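Local coordinates for outer membrane protein Omp121 (Bacteroides thetaiotaomicron, PDB 5FQ8) that probably imports a substrate across the outer membrane as a TonB-dependent receptor of a gut bacterium, through a plugged beta barrel, at residues T646-G651 with Y667-T672. Residues are numbered along the deposited sequence; the frame is centred on the assembly and turned at random.
Sequences TESEVG and YYNRNT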
loop_
_atom_site.group_PDB
_atom_site.type_symbol
_atom_site.label_atom_id
_atom_site.label_comp_id
_atom_site.label_asym_id
_atom_site.label_seq_id
_atom_site.Cartn_x
_atom_site.Cartn_y
_atom_site.Cartn_z
ATOM N N THR B 646 16.847 34.420 24.540
ATOM C CA THR B 646 16.917 35.595 25.392
ATOM C C THR B 646 16.534 36.817 24.582
ATOM O O THR B 646 16.989 36.982 23.449
ATOM C CB THR B 646 18.305 35.808 25.971
ATOM O OG1 THR B 646 18.837 34.563 26.425
ATOM C CG2 THR B 646 18.236 36.755 27.141
ATOM N N GLU B 647 15.702 37.677 25.169
ATOM C CA GLU B 647 15.244 38.875 24.486
ATOM C C GLU B 647 15.353 40.075 25.399
ATOM O O GLU B 647 15.123 39.965 26.602
ATOM C CB GLU B 647 13.808 38.736 24.023
ATOM C CG GLU B 647 13.330 39.885 23.191
ATOM C CD GLU B 647 12.031 39.583 22.534
ATOM O OE1 GLU B 647 11.062 39.292 23.250
ATOM O OE2 GLU B 647 11.979 39.604 21.302
ATOM N N SER B 648 15.730 41.212 24.816
ATOM C CA SER B 648 15.652 42.525 25.444
ATOM C C SER B 648 14.684 43.384 24.651
ATOM O O SER B 648 14.706 43.379 23.420
ATOM C CB SER B 648 17.003 43.228 25.488
ATOM O OG SER B 648 18.004 42.388 26.005
ATOM N N GLU B 649 13.843 44.134 25.349
ATOM C CA GLU B 649 12.879 44.961 24.644
ATOM C C GLU B 649 12.559 46.214 25.440
ATOM O O GLU B 649 12.415 46.160 26.661
ATOM C CB GLU B 649 11.599 44.176 24.368
ATOM C CG GLU B 649 10.620 44.886 23.476
ATOM C CD GLU B 649 9.404 44.070 23.217
ATOM O OE1 GLU B 649 9.256 43.035 23.891
ATOM O OE2 GLU B 649 8.609 44.453 22.340
ATOM N N VAL B 650 12.433 47.335 24.733
ATOM C CA VAL B 650 11.982 48.597 25.306
ATOM C C VAL B 650 10.985 49.212 24.335
ATOM O O VAL B 650 11.096 49.042 23.119
ATOM C CB VAL B 650 13.164 49.549 25.592
ATOM C CG1 VAL B 650 13.893 49.911 24.311
ATOM C CG2 VAL B 650 12.698 50.784 26.304
ATOM N N GLY B 651 9.988 49.897 24.874
ATOM C CA GLY B 651 8.899 50.404 24.058
ATOM C C GLY B 651 8.214 51.596 24.676
ATOM O O GLY B 651 8.270 51.807 25.890
ATOM N N TYR B 667 11.382 48.369 20.406
ATOM C CA TYR B 667 12.722 48.003 19.966
ATOM C C TYR B 667 13.109 46.714 20.666
ATOM O O TYR B 667 13.111 46.659 21.896
ATOM C CB TYR B 667 13.737 49.093 20.295
ATOM C CG TYR B 667 13.578 50.370 19.512
ATOM C CD1 TYR B 667 14.192 50.528 18.283
ATOM C CD2 TYR B 667 12.836 51.435 20.018
ATOM C CE1 TYR B 667 14.060 51.693 17.573
ATOM C CE2 TYR B 667 12.699 52.610 19.312
ATOM C CZ TYR B 667 13.312 52.729 18.089
ATOM O OH TYR B 667 13.184 53.885 17.371
ATOM N N TYR B 668 13.449 45.691 19.893
ATOM C CA TYR B 668 13.676 44.356 20.428
ATOM C C TYR B 668 14.998 43.787 19.948
ATOM O O TYR B 668 15.479 44.095 18.859
ATOM C CB TYR B 668 12.570 43.408 20.035
ATOM C CG TYR B 668 12.392 43.281 18.554
ATOM C CD1 TYR B 668 13.118 42.361 17.819
ATOM C CD2 TYR B 668 11.479 44.064 17.893
ATOM C CE1 TYR B 668 12.943 42.245 16.471
ATOM C CE2 TYR B 668 11.300 43.956 16.552
ATOM C CZ TYR B 668 12.034 43.052 15.847
ATOM O OH TYR B 668 11.824 42.965 14.507
ATOM N N ASN B 669 15.558 42.910 20.769
ATOM C CA ASN B 669 16.821 42.247 20.473
ATOM C C ASN B 669 16.692 40.801 20.934
ATOM O O ASN B 669 16.727 40.531 22.135
ATOM C CB ASN B 669 17.974 42.968 21.163
ATOM C CG ASN B 669 19.276 42.223 21.058
ATOM O OD1 ASN B 669 19.998 42.364 20.087
ATOM N ND2 ASN B 669 19.592 41.436 22.074
ATOM N N ARG B 670 16.551 39.882 19.981
ATOM C CA ARG B 670 16.183 38.490 20.227
ATOM C C ARG B 670 17.332 37.570 19.843
ATOM O O ARG B 670 17.833 37.651 18.719
ATOM C CB ARG B 670 14.940 38.140 19.406
ATOM C CG ARG B 670 14.140 36.965 19.845
ATOM C CD ARG B 670 13.090 36.713 18.782
ATOM N NE ARG B 670 11.809 36.246 19.307
ATOM C CZ ARG B 670 10.855 37.043 19.766
ATOM N NH1 ARG B 670 11.043 38.342 19.784
ATOM N NH2 ARG B 670 9.723 36.542 20.218
ATOM N N ASN B 671 17.740 36.689 20.761
ATOM C CA ASN B 671 18.796 35.704 20.497
ATOM C C ASN B 671 18.288 34.317 20.855
ATOM O O ASN B 671 18.064 34.024 22.030
ATOM C CB ASN B 671 20.074 36.009 21.285
ATOM C CG ASN B 671 20.907 37.104 20.651
ATOM O OD1 ASN B 671 21.033 38.194 21.195
ATOM N ND2 ASN B 671 21.477 36.821 19.494
ATOM N N THR B 672 18.140 33.465 19.854
ATOM C CA THR B 672 17.793 32.062 20.052
ATOM C C THR B 672 19.068 31.224 19.994
ATOM O O THR B 672 19.705 31.132 18.945
ATOM C CB THR B 672 16.789 31.614 18.999
ATOM O OG1 THR B 672 15.654 32.478 19.041
ATOM C CG2 THR B 672 16.350 30.194 19.268
HETATM O O HOH W 1 19.421 40.422 24.788
#
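E647 and R670 face each other from a non-hydrogen-bonded pair, and their side chains cross obliquely on the buried face. Each first torsion sets CG anti to the backbone N; the carboxylate of E647 and the guanidinium of R670 form a salt bridge, modelled too tight for its exact geometry to be relied on. As modelled, the planes stand 83° apart, so the two groups do not lie flat together as in a two-pronged pairing. Long charged chains suit this place because it faces the plug inside the barrel: E647 OE2 also meets R89, R670 NH2 is held by the carbonyls of K145 and A158, and E649, extended on the same face, pairs with R89 too. The two segments belong to the antiparallel hairpin of strands 643-656 and 661-680 in the TonB-dependent receptor's barrel wall. S648 N reaches N669 O at 2.9 Å and N669 N returns to S648 O at 2.8 Å. On the other face, short polar chains fit a partly exposed surface: a water lies 2.7 Å from S648 OG and takes a weak bond from N669 ND2. V650 and Y667 point the same way side by side, V650 CG1 lying 4.1 Å from Y667 CB, apolar groups on an exposed patch.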